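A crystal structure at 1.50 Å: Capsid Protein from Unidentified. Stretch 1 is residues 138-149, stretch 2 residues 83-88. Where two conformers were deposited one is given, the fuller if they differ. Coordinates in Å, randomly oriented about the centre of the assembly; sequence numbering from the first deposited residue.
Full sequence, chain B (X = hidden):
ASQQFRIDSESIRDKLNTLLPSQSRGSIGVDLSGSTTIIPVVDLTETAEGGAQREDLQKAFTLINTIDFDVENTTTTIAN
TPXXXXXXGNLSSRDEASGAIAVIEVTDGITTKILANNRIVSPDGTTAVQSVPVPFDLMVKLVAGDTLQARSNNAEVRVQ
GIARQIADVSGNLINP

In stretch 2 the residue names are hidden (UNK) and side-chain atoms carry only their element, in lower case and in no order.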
# COMPACT_ATOMS: atom_id res chain seq x y z
N LEU B 138 10.07 -8.23 2.12
CA LEU B 138 9.89 -9.25 1.11
C LEU B 138 8.91 -10.33 1.55
O LEU B 138 8.79 -10.65 2.74
CB LEU B 138 11.24 -9.92 0.84
CG LEU B 138 12.35 -9.05 0.26
CD1 LEU B 138 13.72 -9.60 0.62
CD2 LEU B 138 12.20 -9.02 -1.24
N MET B 139 8.19 -10.87 0.57
CA MET B 139 7.49 -12.13 0.74
C MET B 139 8.20 -13.16 -0.11
O MET B 139 8.33 -13.00 -1.35
CB MET B 139 6.03 -12.02 0.31
CG MET B 139 5.22 -13.32 0.47
SD MET B 139 4.90 -13.76 2.20
CE MET B 139 4.67 -12.11 2.86
N VAL B 140 8.65 -14.23 0.53
CA VAL B 140 9.41 -15.28 -0.13
C VAL B 140 8.73 -16.62 0.06
O VAL B 140 8.33 -16.98 1.18
CB VAL B 140 10.83 -15.38 0.46
CG1 VAL B 140 11.62 -16.51 -0.19
CG2 VAL B 140 11.56 -14.05 0.30
N LYS B 141 8.59 -17.37 -1.02
CA LYS B 141 8.11 -18.75 -0.94
C LYS B 141 9.28 -19.70 -1.15
O LYS B 141 9.99 -19.59 -2.15
CB LYS B 141 7.02 -19.04 -1.98
CG LYS B 141 6.42 -20.45 -1.88
CD LYS B 141 5.63 -20.80 -3.15
CE LYS B 141 5.04 -22.19 -3.06
NZ LYS B 141 4.25 -22.51 -4.29
N LEU B 142 9.46 -20.62 -0.21
CA LEU B 142 10.45 -21.68 -0.32
C LEU B 142 9.75 -22.99 -0.67
O LEU B 142 8.70 -23.31 -0.11
CB LEU B 142 11.18 -21.87 1.01
CG LEU B 142 11.93 -20.67 1.57
CD1 LEU B 142 12.62 -21.08 2.86
CD2 LEU B 142 12.95 -20.14 0.55
N VAL B 143 10.34 -23.75 -1.59
CA VAL B 143 9.93 -25.13 -1.79
C VAL B 143 11.03 -26.04 -1.26
O VAL B 143 12.05 -25.55 -0.76
CB VAL B 143 9.64 -25.45 -3.27
CG1 VAL B 143 8.42 -24.68 -3.74
CG2 VAL B 143 10.84 -25.14 -4.16
N ALA B 144 10.82 -27.35 -1.35
CA ALA B 144 11.76 -28.31 -0.80
C ALA B 144 13.16 -28.08 -1.35
O ALA B 144 13.34 -27.96 -2.57
CB ALA B 144 11.30 -29.74 -1.08
N GLY B 145 14.13 -28.00 -0.45
CA GLY B 145 15.52 -27.84 -0.84
C GLY B 145 16.00 -26.40 -0.92
O GLY B 145 17.19 -26.17 -1.13
N ASP B 146 15.08 -25.45 -0.73
CA ASP B 146 15.44 -24.02 -0.75
C ASP B 146 15.80 -23.50 0.64
O ASP B 146 15.23 -23.92 1.64
CB ASP B 146 14.27 -23.17 -1.24
CG ASP B 146 13.93 -23.37 -2.69
OD1 ASP B 146 14.71 -24.01 -3.45
OD2 ASP B 146 12.85 -22.87 -3.07
N THR B 147 16.74 -22.55 0.68
CA THR B 147 17.12 -21.89 1.93
C THR B 147 17.06 -20.38 1.74
O THR B 147 17.54 -19.87 0.74
CB THR B 147 18.54 -22.29 2.35
OG1 THR B 147 18.61 -23.71 2.55
CG2 THR B 147 18.97 -21.57 3.63
N LEU B 148 16.45 -19.68 2.70
CA LEU B 148 16.47 -18.22 2.75
C LEU B 148 17.48 -17.85 3.81
O LEU B 148 17.42 -18.37 4.94
CB LEU B 148 15.09 -17.69 3.13
CG LEU B 148 14.94 -16.20 3.42
CD1 LEU B 148 15.18 -15.37 2.16
CD2 LEU B 148 13.57 -15.95 4.01
N GLN B 149 18.43 -16.98 3.48
CA GLN B 149 19.53 -16.68 4.40
C GLN B 149 19.97 -15.22 4.37
O GLN B 149 19.73 -14.48 3.41
CB GLN B 149 20.72 -17.61 4.12
CG GLN B 149 21.37 -17.36 2.75
CD GLN B 149 22.38 -18.44 2.35
OE1 GLN B 149 22.37 -19.55 2.87
NE2 GLN B 149 23.26 -18.09 1.42
N UNK B 83 7.40 -23.10 2.59
CA UNK B 83 6.36 -22.22 3.09
C UNK B 83 6.52 -20.80 2.59
O UNK B 83 7.44 -20.50 1.82
N UNK B 84 5.62 -19.93 3.02
CA UNK B 84 5.69 -18.51 2.69
C UNK B 84 6.20 -17.75 3.91
O UNK B 84 5.70 -17.93 5.02
c UNK B 84 3.86 -17.75 -0.16
c UNK B 84 4.31 -17.96 2.31
c UNK B 84 3.13 -19.72 0.97
c UNK B 84 2.72 -19.48 -1.39
c UNK B 84 3.77 -18.50 1.01
c UNK B 84 2.61 -20.22 -0.23
c UNK B 84 3.35 -18.24 -1.35
N UNK B 85 7.17 -16.87 3.69
CA UNK B 85 7.81 -16.13 4.76
C UNK B 85 7.84 -14.65 4.48
O UNK B 85 8.21 -14.23 3.38
c UNK B 85 9.44 -18.45 6.70
c UNK B 85 9.36 -19.09 4.40
o UNK B 85 9.62 -22.10 6.43
c UNK B 85 9.53 -20.77 6.09
c UNK B 85 9.53 -19.79 7.07
c UNK B 85 9.35 -18.08 5.36
c UNK B 85 9.45 -20.43 4.76
c UNK B 85 9.25 -16.63 4.96
N UNK B 86 7.47 -13.84 5.47
CA UNK B 86 7.65 -12.40 5.39
C UNK B 86 9.00 -12.12 6.04
O UNK B 86 9.30 -12.63 7.10
c UNK B 86 5.64 -9.51 7.07
c UNK B 86 5.87 -8.02 7.15
n UNK B 86 4.65 -7.28 7.56
c UNK B 86 6.83 -10.20 6.39
c UNK B 86 6.54 -11.67 6.14
N UNK B 87 9.84 -11.32 5.37
CA UNK B 87 11.15 -10.97 5.92
C UNK B 87 11.41 -9.49 5.70
O UNK B 87 11.34 -8.98 4.58
c UNK B 87 12.28 -11.85 5.32
c UNK B 87 13.63 -11.43 5.86
c UNK B 87 12.27 -11.81 3.80
N UNK B 88 11.68 -8.78 6.80
CA UNK B 88 11.82 -7.34 6.78
C UNK B 88 13.02 -6.92 7.61
O UNK B 88 13.34 -7.53 8.62
c UNK B 88 10.56 -6.64 7.32
c UNK B 88 9.38 -6.94 6.46
c UNK B 88 10.26 -7.07 8.73

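Position 83 has backbone atoms and nothing more, which makes it glycine. Its phi/psi of 153/-179° would jam a CB against the carbonyl O of the preceding residue, so the backbone itself calls for Gly-83. It pairs with Leu-142 through two hydrogen bonds: Gly-83 N to Leu-142 O at 3.0 Å and Leu-142 N to Gly-83 O at 2.9 Å.

Position 84 carries seven carbons, one leading into a six-membered ring with no heteroatom. The aliphatic chain of Lys-141 lies over one ring face. This is Phe-84. The CG of Lys-141 sits 3.9 Å from the centroid of the Phe-84 ring, 14° off its normal, a CH-pi contact that suits a flat hydrocarbon surface beside extended methylenes. Met-139 SD adds an apolar contact to Phe-84 CB at 4.2 Å.

At position 85 there are seven carbons and one oxygen: a single carbon, then a six-carbon ring bearing the oxygen at the far end. The side chain lies on the same face of the sheet as Val-140 and Leu-142. It is Tyr-85, whose hydroxyl is hydrogen-bonded just beyond the stretches, while Leu-142 CD1 packs 3.8 Å from Tyr-85 CE1. A large ring fills this buried place, and the polar group at its tip is satisfied.

Position 86 shows four carbons in an unbranched row ending in nitrogen, and its first carbon lies 3.8 Å from Met-139 CE. This is Lys-86. All four chi angles are t, and the extended chain leads its amine away from stretch 1; the base of the chain serves the apolar contact while the charged end stays clear of it.

Position 87 has three carbons, one carrying the other two, with the branch packed among Leu-138, Val-140 and Leu-148. It is Val-87. Its CG1 lies 3.7 Å from Leu-138 CB and 4.3 Å from Leu-148 CD2, a compact branched group in a buried aliphatic setting.

Position 88 has the same three-carbon fork, hence Val-88, but its CB points sideways and it makes no close contact with stretch 1. Beta branching suits its extended backbone.

The contact is an antiparallel strand pair running from Leu-138 opposite Val-87 to Leu-142 opposite Gly-83. Six backbone hydrogen bonds join alternate pairs; between them, CA-H...O contacts such as Lys-141 CA to Gly-83 O at 3.3 Å accompany the close backbone approach. Tyr-85 and Val-87 pack with leucines and valine on one face, while Phe-84 and Lys-86 meet Lys-141 and Met-139 on the other.

Stretch 2, residues 83-88: GFYKVV
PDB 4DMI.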